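Local coordinates for protein phosphonate monoester hydrolase (Ruegeria pomeroyi, PDB 4UPK) that belongs to the sulfatase family of the alkaline phosphatase clan, hydrolases that join a large mixed-sheet core to a smaller four-stranded antiparallel sheet, at residues Y76-P81 with P388-D393; Q429-E434 with I461-R466; F467-F472 with R504-M509; P478-H483 with R490-D495. All blocks are in the same frame, centred on the assembly; numbering follows the deposited sequence.

Contact 1 of 4, residues Y76-P81 with P388-D393; sequences YSVTNP and PTESID
Y76 and E390 make a single parallel beta bridge, and the hydrogen bonds around it illustrate how a backbone ladder can hand over to a side chain where a strand ends. Y76 N gives its hydrogen to T389 O at 3.1 Å, while Y76 O receives S391 N, also at 3.1 Å. Two residues further along the acceptor is no longer a carbonyl: V78 N binds the hydroxyl oxygen S391 OG at 3.1 Å, with 154° at the hydrogen. A chi1 of 60° sets that OG between the backbone N and the carbonyl carbon of S391, on the side facing V78. Segment 388-393 is meanwhile entering a short 3-10 turn, whose D393 OD2 accepts E390 N at 3.0 Å from above the carboxylate plane.

A water adds a polar bridge, lying 2.7 Å from S391 OG and donating to S77 OG. That S77 hydroxyl also donates to T79 O and is hydrogen-bonded to S85.

The apolar share falls to V78, whose two methyls divide the work. CG1 meets E390 CB at 3.6 Å, and CG2 meets I392 CG2 at 3.5 Å; both pairs of side chains cross at about a right angle. Beyond its aliphatic part, E390 ends in a carboxylate held by Y94 OH and F432 N.

The contact is buried at the C-terminal end of strand 70-76, where this strand runs beside strand 388-390. Helix 82-91 packs on V78 and S391 through S88 and I89, and strand 431-436 joins by a backbone bond between E434 and V78.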
# COMPACT_ATOMS: atom_id res chain seq x y z
N TYR A 76 0.24 -11.87 34.58
CA TYR A 76 0.72 -12.98 33.78
C TYR A 76 0.94 -12.63 32.34
O TYR A 76 0.14 -11.91 31.75
CB TYR A 76 -0.26 -14.18 33.90
CG TYR A 76 -0.33 -14.76 35.29
CD1 TYR A 76 -1.14 -14.19 36.27
CD2 TYR A 76 0.43 -15.88 35.64
CE1 TYR A 76 -1.12 -14.65 37.59
CE2 TYR A 76 0.41 -16.38 36.95
CZ TYR A 76 -0.37 -15.76 37.92
OH TYR A 76 -0.42 -16.23 39.21
N SER A 77 2.01 -13.19 31.75
CA SER A 77 2.29 -13.07 30.32
C SER A 77 1.17 -13.90 29.60
O SER A 77 0.81 -14.96 30.10
CB SER A 77 3.66 -13.65 30.01
OG SER A 77 3.91 -13.55 28.62
N VAL A 78 0.60 -13.40 28.49
CA VAL A 78 -0.46 -14.12 27.76
C VAL A 78 0.11 -15.12 26.77
O VAL A 78 -0.63 -15.91 26.17
CB VAL A 78 -1.55 -13.21 27.12
CG1 VAL A 78 -2.09 -12.20 28.12
CG2 VAL A 78 -1.04 -12.51 25.85
N THR A 79 1.43 -15.08 26.56
CA THR A 79 2.08 -16.01 25.65
C THR A 79 3.55 -16.14 25.90
O THR A 79 4.11 -15.34 26.64
CB THR A 79 1.68 -15.82 24.17
OG1 THR A 79 2.15 -16.93 23.41
CG2 THR A 79 2.17 -14.52 23.60
N ASN A 80 4.17 -17.12 25.26
CA ASN A 80 5.59 -17.41 25.35
C ASN A 80 6.10 -18.09 24.06
O ASN A 80 5.30 -18.72 23.32
CB ASN A 80 5.85 -18.30 26.57
CG ASN A 80 6.44 -17.56 27.73
OD1 ASN A 80 7.41 -16.83 27.58
ND2 ASN A 80 5.93 -17.80 28.92
N PRO A 81 7.41 -17.97 23.75
CA PRO A 81 8.47 -17.26 24.49
C PRO A 81 8.58 -15.77 24.17
O PRO A 81 7.57 -15.12 23.93
CB PRO A 81 9.73 -18.10 24.22
CG PRO A 81 9.41 -18.92 22.97
CD PRO A 81 7.98 -18.62 22.56
N PRO A 388 -6.66 -10.47 38.60
CA PRO A 388 -5.82 -10.99 37.50
C PRO A 388 -5.61 -9.94 36.40
O PRO A 388 -6.57 -9.38 35.85
CB PRO A 388 -6.61 -12.20 36.96
CG PRO A 388 -7.66 -12.47 37.96
CD PRO A 388 -7.97 -11.15 38.62
N THR A 389 -4.35 -9.65 36.12
CA THR A 389 -3.96 -8.71 35.07
C THR A 389 -3.14 -9.47 34.05
O THR A 389 -2.55 -10.51 34.37
CB THR A 389 -3.33 -7.40 35.62
OG1 THR A 389 -2.14 -7.70 36.34
CG2 THR A 389 -4.29 -6.60 36.52
N GLU A 390 -3.16 -8.99 32.80
CA GLU A 390 -2.48 -9.63 31.68
C GLU A 390 -1.54 -8.67 30.99
O GLU A 390 -1.73 -7.47 31.05
CB GLU A 390 -3.53 -10.18 30.70
CG GLU A 390 -4.26 -11.39 31.25
CD GLU A 390 -5.35 -11.96 30.37
OE1 GLU A 390 -5.64 -11.34 29.34
OE2 GLU A 390 -5.91 -13.03 30.72
N SER A 391 -0.50 -9.23 30.33
CA SER A 391 0.54 -8.46 29.63
C SER A 391 -0.03 -7.54 28.54
O SER A 391 0.57 -6.50 28.23
CB SER A 391 1.59 -9.41 29.07
OG SER A 391 1.01 -10.32 28.15
N ILE A 392 -1.19 -7.92 27.97
CA ILE A 392 -1.92 -7.18 26.93
C ILE A 392 -2.60 -5.91 27.45
O ILE A 392 -3.04 -5.10 26.65
CB ILE A 392 -2.90 -8.13 26.19
CG1 ILE A 392 -3.94 -8.75 27.17
CG2 ILE A 392 -2.12 -9.19 25.41
CD1 ILE A 392 -5.16 -9.32 26.50
N ASP A 393 -2.67 -5.75 28.79
CA ASP A 393 -3.26 -4.58 29.46
C ASP A 393 -2.33 -3.37 29.51
O ASP A 393 -2.76 -2.28 29.88
CB ASP A 393 -3.67 -4.96 30.90
CG ASP A 393 -4.72 -6.04 31.03
OD1 ASP A 393 -5.42 -6.34 30.02
OD2 ASP A 393 -4.86 -6.60 32.14
O HOH W 1 3.06 -11.29 26.73

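Contact 2 of 4, residues Q429-E434 with I461-R466; sequences QYSFSE and ILRDAR
Antiparallel pairing of strands 431-436 and 458-463 builds one border of a four-stranded sheet, and S431 with R463 and S433 with I461 are its hydrogen-bonded pairs. Each pair has two bonds; S431 N to R463 O measures 3.0 Å and I461 N to S433 O 2.8 Å. F432 and L462 form the non-hydrogen-bonded pair between them, with their side chains on the other face from S431, S433, I461 and R463.

On the serine face the guanidinium of R463 lies with its edge toward both hydroxyls. Its chain is extended from CG to NE, which carries the group alongside the neighbouring strand. NH1 points at S431 OG, 3.1 Å away and nearly straight at 165°, and the same NH1 also reaches S433 OG at 2.9 Å. NH2 joins it on S433 OG, likewise 2.9 Å away, so that two nitrogens grip one oxygen end-on and in plane. S433 OG in turn bonds S77 O, and R463 NE makes a salt bridge with D365. I461 CG2 lies over one face of the guanidinium, offset toward its rim.

Across the sheet, L462 CD1 sits over a face of the Y430 ring, 4.0 Å from its centroid, in a CH-pi contact. The Y430 hydroxyl bonds H512 ND1. Where the strands part, a water joins Q429 O to D464 OD1 and A465 N.

S431 and R463 pack on Y76, while L462 packs on helix 499-515. An antiparallel four-stranded sheet set against a C-terminal helix in this way is typical of sulfatase-like enzymes.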
# COMPACT_ATOMS: atom_id res chain seq x y z
N GLN A 429 -11.88 -12.40 35.77
CA GLN A 429 -11.96 -13.27 36.95
C GLN A 429 -11.00 -14.49 36.83
O GLN A 429 -10.89 -15.32 37.73
CB GLN A 429 -13.40 -13.65 37.28
CG GLN A 429 -14.12 -12.48 37.95
CD GLN A 429 -15.49 -12.85 38.42
OE1 GLN A 429 -16.49 -12.64 37.72
NE2 GLN A 429 -15.57 -13.39 39.63
N TYR A 430 -10.28 -14.53 35.70
CA TYR A 430 -9.32 -15.55 35.34
C TYR A 430 -8.31 -14.92 34.38
O TYR A 430 -8.62 -13.91 33.76
CB TYR A 430 -10.02 -16.76 34.65
CG TYR A 430 -10.69 -16.42 33.34
CD1 TYR A 430 -9.96 -16.40 32.15
CD2 TYR A 430 -12.03 -16.07 33.29
CE1 TYR A 430 -10.57 -16.05 30.94
CE2 TYR A 430 -12.65 -15.72 32.10
CZ TYR A 430 -11.91 -15.71 30.92
OH TYR A 430 -12.53 -15.34 29.74
N SER A 431 -7.13 -15.53 34.23
CA SER A 431 -6.14 -15.07 33.26
C SER A 431 -5.95 -16.16 32.20
O SER A 431 -6.29 -17.34 32.41
CB SER A 431 -4.82 -14.67 33.94
OG SER A 431 -4.17 -15.79 34.51
N PHE A 432 -5.48 -15.76 31.04
CA PHE A 432 -5.34 -16.66 29.91
C PHE A 432 -3.95 -16.55 29.24
O PHE A 432 -3.50 -15.44 28.89
CB PHE A 432 -6.49 -16.35 28.91
CG PHE A 432 -6.51 -17.18 27.66
CD1 PHE A 432 -7.17 -18.41 27.64
CD2 PHE A 432 -5.92 -16.72 26.49
CE1 PHE A 432 -7.22 -19.16 26.48
CE2 PHE A 432 -5.98 -17.47 25.33
CZ PHE A 432 -6.62 -18.70 25.33
N SER A 433 -3.30 -17.69 29.01
CA SER A 433 -2.00 -17.77 28.34
C SER A 433 -2.01 -18.80 27.22
O SER A 433 -2.79 -19.74 27.26
CB SER A 433 -0.87 -18.06 29.33
OG SER A 433 -0.83 -17.08 30.34
N GLU A 434 -1.15 -18.63 26.23
CA GLU A 434 -1.02 -19.53 25.09
C GLU A 434 0.45 -19.88 24.83
O GLU A 434 1.36 -19.11 25.15
CB GLU A 434 -1.61 -18.91 23.82
CG GLU A 434 -3.12 -18.77 23.82
CD GLU A 434 -3.65 -18.16 22.54
OE1 GLU A 434 -3.80 -18.91 21.55
OE2 GLU A 434 -3.76 -16.92 22.48
N ILE A 461 -3.84 -22.03 28.50
CA ILE A 461 -3.87 -22.08 29.97
C ILE A 461 -4.94 -21.10 30.50
O ILE A 461 -4.96 -19.94 30.08
CB ILE A 461 -2.46 -21.77 30.59
CG1 ILE A 461 -1.32 -22.67 30.00
CG2 ILE A 461 -2.48 -21.81 32.13
CD1 ILE A 461 0.01 -22.01 29.84
N LEU A 462 -5.81 -21.56 31.41
CA LEU A 462 -6.82 -20.71 32.05
C LEU A 462 -6.61 -20.77 33.57
O LEU A 462 -6.71 -21.84 34.16
CB LEU A 462 -8.27 -21.09 31.66
CG LEU A 462 -9.36 -20.10 32.13
CD1 LEU A 462 -10.36 -19.83 31.03
CD2 LEU A 462 -10.06 -20.59 33.39
N ARG A 463 -6.30 -19.63 34.19
CA ARG A 463 -6.05 -19.54 35.63
C ARG A 463 -7.25 -18.97 36.32
O ARG A 463 -7.51 -17.78 36.25
CB ARG A 463 -4.79 -18.73 35.97
CG ARG A 463 -3.52 -19.30 35.36
CD ARG A 463 -2.35 -18.38 35.54
NE ARG A 463 -1.27 -18.75 34.64
CZ ARG A 463 -1.09 -18.23 33.43
NH1 ARG A 463 -1.91 -17.28 32.98
NH2 ARG A 463 -0.09 -18.65 32.66
N ASP A 464 -8.01 -19.85 36.96
CA ASP A 464 -9.19 -19.54 37.74
C ASP A 464 -8.71 -19.35 39.20
O ASP A 464 -7.56 -19.69 39.51
CB ASP A 464 -10.16 -20.74 37.55
CG ASP A 464 -11.32 -20.89 38.48
OD1 ASP A 464 -12.27 -20.09 38.38
OD2 ASP A 464 -11.33 -21.86 39.26
N ALA A 465 -9.55 -18.78 40.07
CA ALA A 465 -9.23 -18.55 41.49
C ALA A 465 -8.76 -19.83 42.23
O ALA A 465 -7.88 -19.77 43.10
CB ALA A 465 -10.43 -17.94 42.20
N ARG A 466 -9.36 -20.99 41.87
CA ARG A 466 -9.08 -22.30 42.43
C ARG A 466 -8.27 -23.21 41.47
O ARG A 466 -7.32 -23.87 41.90
CB ARG A 466 -10.39 -22.99 42.85
CG ARG A 466 -10.14 -24.36 43.47
CD ARG A 466 -11.38 -25.02 43.97
NE ARG A 466 -11.09 -26.40 44.34
CZ ARG A 466 -11.99 -27.36 44.42
NH1 ARG A 466 -13.26 -27.12 44.14
NH2 ARG A 466 -11.63 -28.59 44.74
O HOH W 2 -12.08 -17.24 39.15

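Contact 3 of 4, residues F467-F472 with R504-M509; sequences FTLVEF and RLSRQM
E471 runs up against M509 and S506, and its side chain can be followed atom by atom across the gap between strand and helix. CB starts at the thioether, 3.6 Å from M509 SD, and CG keeps the same 3.6 Å from that sulphur. There the chain bends, chi2 of -86° swinging CD aside to within 3.4 Å of S506 OG. At the tip, E471 OE2 accepts the S506 hydroxyl in a short bond, OG to OE2 2.6 Å, approached from above the carboxylate plane. Outside the two segments, R507 of the second subunit makes a salt bridge with the same oxygen, which would be expected to stabilise the negative charge.

The rest is mostly apolar. L469 CD2 lies against the helix backbone at S506 N, 3.6 Å away, and also meets M509 CE. F467 CB receives L505 CD1 at 3.4 Å, the two side chains crossing at about a right angle. The exception is R504, whose guanidinium turns its edge to F467 CE2.

Strand and helix axes approach to 9.2 Å and cross at -65°. Helix 499-515 thus lies over strand 467-472, an inner strand between 458-463 and 479-482, with L505 also touching L480 and M509 touching A460.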
# COMPACT_ATOMS: atom_id res chain seq x y z
N PHE A 467 -8.67 -23.29 40.21
CA PHE A 467 -8.01 -24.19 39.27
C PHE A 467 -7.19 -23.55 38.18
O PHE A 467 -7.36 -22.37 37.86
CB PHE A 467 -9.05 -25.11 38.61
CG PHE A 467 -9.83 -26.05 39.50
CD1 PHE A 467 -9.32 -27.30 39.83
CD2 PHE A 467 -11.11 -25.72 39.94
CE1 PHE A 467 -10.06 -28.20 40.62
CE2 PHE A 467 -11.85 -26.62 40.72
CZ PHE A 467 -11.30 -27.84 41.08
N THR A 468 -6.30 -24.36 37.59
CA THR A 468 -5.53 -24.04 36.39
C THR A 468 -5.80 -25.19 35.44
O THR A 468 -5.61 -26.36 35.80
CB THR A 468 -4.04 -23.79 36.66
OG1 THR A 468 -3.91 -22.64 37.49
CG2 THR A 468 -3.25 -23.56 35.36
N LEU A 469 -6.30 -24.86 34.27
CA LEU A 469 -6.61 -25.80 33.21
C LEU A 469 -5.63 -25.59 32.04
O LEU A 469 -5.36 -24.45 31.66
CB LEU A 469 -8.07 -25.60 32.74
CG LEU A 469 -8.48 -26.32 31.43
CD1 LEU A 469 -8.78 -27.79 31.65
CD2 LEU A 469 -9.63 -25.65 30.82
N VAL A 470 -5.10 -26.71 31.49
CA VAL A 470 -4.23 -26.72 30.32
C VAL A 470 -4.94 -27.57 29.26
O VAL A 470 -5.32 -28.71 29.52
CB VAL A 470 -2.79 -27.22 30.61
CG1 VAL A 470 -1.95 -27.28 29.33
CG2 VAL A 470 -2.08 -26.36 31.67
N GLU A 471 -5.15 -27.00 28.05
CA GLU A 471 -5.76 -27.72 26.93
C GLU A 471 -4.88 -27.65 25.71
O GLU A 471 -4.36 -26.57 25.39
CB GLU A 471 -7.16 -27.17 26.61
CG GLU A 471 -8.19 -27.44 27.70
CD GLU A 471 -8.91 -28.77 27.65
OE1 GLU A 471 -8.49 -29.66 26.88
OE2 GLU A 471 -9.92 -28.91 28.37
N PHE A 472 -4.72 -28.78 25.02
CA PHE A 472 -3.90 -28.92 23.79
C PHE A 472 -4.77 -29.01 22.53
O PHE A 472 -5.81 -29.65 22.55
CB PHE A 472 -3.05 -30.21 23.88
CG PHE A 472 -2.04 -30.20 24.99
CD1 PHE A 472 -2.37 -30.64 26.27
CD2 PHE A 472 -0.76 -29.70 24.77
CE1 PHE A 472 -1.44 -30.58 27.30
CE2 PHE A 472 0.18 -29.67 25.81
CZ PHE A 472 -0.17 -30.12 27.06
N ARG A 504 -16.54 -27.56 33.16
CA ARG A 504 -16.91 -26.17 33.45
C ARG A 504 -15.80 -25.19 33.03
O ARG A 504 -16.09 -24.16 32.40
CB ARG A 504 -17.26 -26.02 34.95
CG ARG A 504 -17.60 -24.58 35.38
CD ARG A 504 -17.89 -24.45 36.87
NE ARG A 504 -16.87 -25.10 37.69
CZ ARG A 504 -15.77 -24.52 38.13
NH1 ARG A 504 -15.52 -23.24 37.86
NH2 ARG A 504 -14.89 -25.20 38.86
N LEU A 505 -14.53 -25.50 33.40
CA LEU A 505 -13.37 -24.67 33.06
C LEU A 505 -13.06 -24.67 31.57
O LEU A 505 -12.67 -23.63 31.03
CB LEU A 505 -12.13 -25.07 33.86
CG LEU A 505 -12.17 -24.72 35.34
CD1 LEU A 505 -11.30 -25.63 36.09
CD2 LEU A 505 -11.79 -23.28 35.58
N SER A 506 -13.20 -25.83 30.91
CA SER A 506 -12.99 -25.99 29.47
C SER A 506 -14.05 -25.19 28.66
O SER A 506 -13.71 -24.61 27.62
CB SER A 506 -12.97 -27.46 29.09
OG SER A 506 -12.16 -27.67 27.95
N ARG A 507 -15.30 -25.11 29.17
CA ARG A 507 -16.35 -24.30 28.51
C ARG A 507 -16.01 -22.82 28.68
O ARG A 507 -16.15 -22.04 27.73
CB ARG A 507 -17.76 -24.63 29.03
CG ARG A 507 -18.90 -23.82 28.37
CD ARG A 507 -20.18 -24.61 28.12
NE ARG A 507 -20.32 -25.75 29.01
CZ ARG A 507 -20.38 -27.01 28.61
NH1 ARG A 507 -20.39 -27.30 27.32
NH2 ARG A 507 -20.43 -27.99 29.50
N GLN A 508 -15.50 -22.46 29.87
CA GLN A 508 -15.01 -21.11 30.18
C GLN A 508 -13.84 -20.75 29.24
O GLN A 508 -13.79 -19.63 28.74
CB GLN A 508 -14.60 -21.04 31.65
CG GLN A 508 -14.30 -19.64 32.15
CD GLN A 508 -14.50 -19.51 33.64
OE1 GLN A 508 -14.28 -20.46 34.41
NE2 GLN A 508 -14.90 -18.32 34.06
N MET A 509 -12.94 -21.71 28.96
CA MET A 509 -11.82 -21.55 28.02
C MET A 509 -12.32 -21.41 26.58
O MET A 509 -11.78 -20.58 25.83
CB MET A 509 -10.81 -22.69 28.14
CG MET A 509 -9.60 -22.51 27.23
SD MET A 509 -8.41 -23.86 27.23
CE MET A 509 -7.40 -23.37 28.66

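Contact 4 of 4, residues P478-H483 with R490-D495; sequences PMLFDH and RNVAGD
N491 and L480 meet at an Asx turn, in which the asparagine side chain folds back on its own backbone and at the same time docks on strand 479-482. CG stands anti to the backbone N (chi1 167°), directed to the strand, and OD1 accepts L480 N at 3.0 Å and, within its own segment, A493 N at 3.1 Å. The amide nitrogen ND2 bonds E276 O and holds a water that donates to P478 O. This single side chain therefore fixes the start of the type I turn from V492 to D495 and ties it to the sheet.

The CB of F481 points away, but the end of its ring comes back toward N491. Its ring plane stands 66° from the N491 amide plane, and the two side chains cross obliquely, with CE1 3.9 Å from N491 CB. The ring edge is turned to R490 O, 3.4 Å from CD1. A second water links that carbonyl to D482 N.

Next to the amide, V492 N gives L480 O a straight bond of 2.7 Å lying in the carbonyl plane. V492 CG2 comes close to the same oxygen, at 3.2 Å. The methyl of A493 points at the strand, beside P478 O at 3.4 Å and against L480 CB. L480 also touches L505 of helix 499-515, into which the chain runs after the turn.

The two donors on N491 OD1 sit above the amide plane on opposite faces, L480 N on one and A493 N on the other.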
# COMPACT_ATOMS: atom_id res chain seq x y z
N PRO A 478 -6.04 -32.97 28.77
CA PRO A 478 -5.87 -31.74 29.55
C PRO A 478 -5.11 -31.94 30.86
O PRO A 478 -4.89 -33.08 31.30
CB PRO A 478 -7.32 -31.32 29.84
CG PRO A 478 -8.13 -32.54 29.73
CD PRO A 478 -7.46 -33.39 28.69
N MET A 479 -4.70 -30.83 31.47
CA MET A 479 -4.10 -30.82 32.79
C MET A 479 -5.05 -30.04 33.68
O MET A 479 -5.69 -29.09 33.23
CB MET A 479 -2.69 -30.17 32.83
CG MET A 479 -1.74 -30.69 31.79
SD MET A 479 -0.07 -30.16 32.13
CE MET A 479 0.69 -30.36 30.55
N LEU A 480 -5.15 -30.43 34.92
CA LEU A 480 -5.97 -29.72 35.89
C LEU A 480 -5.25 -29.67 37.23
O LEU A 480 -4.93 -30.70 37.78
CB LEU A 480 -7.37 -30.31 36.01
CG LEU A 480 -8.35 -29.49 36.86
CD1 LEU A 480 -8.72 -28.19 36.19
CD2 LEU A 480 -9.58 -30.32 37.20
N PHE A 481 -4.96 -28.44 37.72
CA PHE A 481 -4.27 -28.20 38.98
C PHE A 481 -5.20 -27.47 39.94
O PHE A 481 -5.68 -26.39 39.64
CB PHE A 481 -2.95 -27.42 38.75
CG PHE A 481 -2.07 -27.99 37.65
CD1 PHE A 481 -1.51 -29.26 37.78
CD2 PHE A 481 -1.79 -27.26 36.51
CE1 PHE A 481 -0.71 -29.80 36.76
CE2 PHE A 481 -0.97 -27.79 35.50
CZ PHE A 481 -0.43 -29.05 35.64
N ASP A 482 -5.48 -28.09 41.09
CA ASP A 482 -6.33 -27.55 42.14
C ASP A 482 -5.46 -26.81 43.18
O ASP A 482 -4.66 -27.44 43.89
CB ASP A 482 -7.14 -28.69 42.79
CG ASP A 482 -8.11 -28.31 43.90
OD1 ASP A 482 -8.29 -27.08 44.15
OD2 ASP A 482 -8.66 -29.22 44.54
N HIS A 483 -5.62 -25.48 43.29
CA HIS A 483 -4.88 -24.67 44.24
C HIS A 483 -5.37 -24.76 45.70
O HIS A 483 -4.70 -24.27 46.61
CB HIS A 483 -4.63 -23.24 43.72
CG HIS A 483 -3.95 -23.20 42.37
ND1 HIS A 483 -2.61 -23.56 42.22
CD2 HIS A 483 -4.45 -22.87 41.15
CE1 HIS A 483 -2.34 -23.43 40.93
NE2 HIS A 483 -3.42 -23.02 40.24
N ARG A 490 0.33 -31.78 41.23
CA ARG A 490 -0.47 -32.93 40.85
C ARG A 490 -1.48 -32.57 39.76
O ARG A 490 -2.36 -31.73 39.97
CB ARG A 490 -1.17 -33.58 42.07
CG ARG A 490 -1.83 -34.94 41.76
CD ARG A 490 -2.57 -35.56 42.92
NE ARG A 490 -3.51 -34.64 43.58
CZ ARG A 490 -4.12 -34.88 44.74
NH1 ARG A 490 -3.90 -36.01 45.40
NH2 ARG A 490 -4.94 -33.97 45.26
N ASN A 491 -1.37 -33.24 38.60
CA ASN A 491 -2.34 -33.11 37.53
C ASN A 491 -3.53 -34.02 37.92
O ASN A 491 -3.39 -35.25 37.95
CB ASN A 491 -1.75 -33.47 36.15
CG ASN A 491 -2.75 -33.66 35.04
OD1 ASN A 491 -3.87 -33.15 35.11
ND2 ASN A 491 -2.37 -34.38 34.00
N VAL A 492 -4.69 -33.40 38.23
CA VAL A 492 -5.90 -34.11 38.67
C VAL A 492 -6.98 -34.27 37.58
O VAL A 492 -8.10 -34.65 37.90
CB VAL A 492 -6.46 -33.56 40.01
CG1 VAL A 492 -5.46 -33.75 41.15
CG2 VAL A 492 -6.88 -32.10 39.91
N ALA A 493 -6.64 -34.01 36.29
CA ALA A 493 -7.59 -34.10 35.17
C ALA A 493 -8.22 -35.49 34.95
O ALA A 493 -9.33 -35.58 34.42
CB ALA A 493 -6.97 -33.57 33.88
N GLY A 494 -7.51 -36.56 35.32
CA GLY A 494 -8.02 -37.93 35.17
C GLY A 494 -8.87 -38.41 36.33
O GLY A 494 -9.47 -39.49 36.26
N ASP A 495 -8.94 -37.62 37.42
CA ASP A 495 -9.73 -37.95 38.62
C ASP A 495 -11.23 -37.75 38.34
O ASP A 495 -11.64 -36.63 38.02
CB ASP A 495 -9.25 -37.09 39.80
CG ASP A 495 -9.74 -37.47 41.18
OD1 ASP A 495 -10.75 -38.20 41.28
OD2 ASP A 495 -9.15 -37.00 42.17
O HOH W 3 -4.21 -35.58 31.88
O HOH W 4 -3.73 -30.39 41.93

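How the contacts relate
The four contacts form a series running outward from the large sheet, their centres lying about 8, 17, 23 and 26 Å from the centre of the chain for contacts 1 to 4. Contacts 1 and 2, centres about 10 Å apart, meet at the seam between the two sheets, where E390 OE2 packs on S431 CA at 3.3 Å. Contacts 2 and 3 are about 8 Å apart between centres and contain neighbouring strands of one sheet, L462 N reaching L469 O at 2.9 Å. Contact 4 lies between the strand and helix of contact 3 in the sequence; T468 O of contact 3 accepts F481 N of contact 4. A salt bridge from R466 to D482 joins contacts 2 and 4.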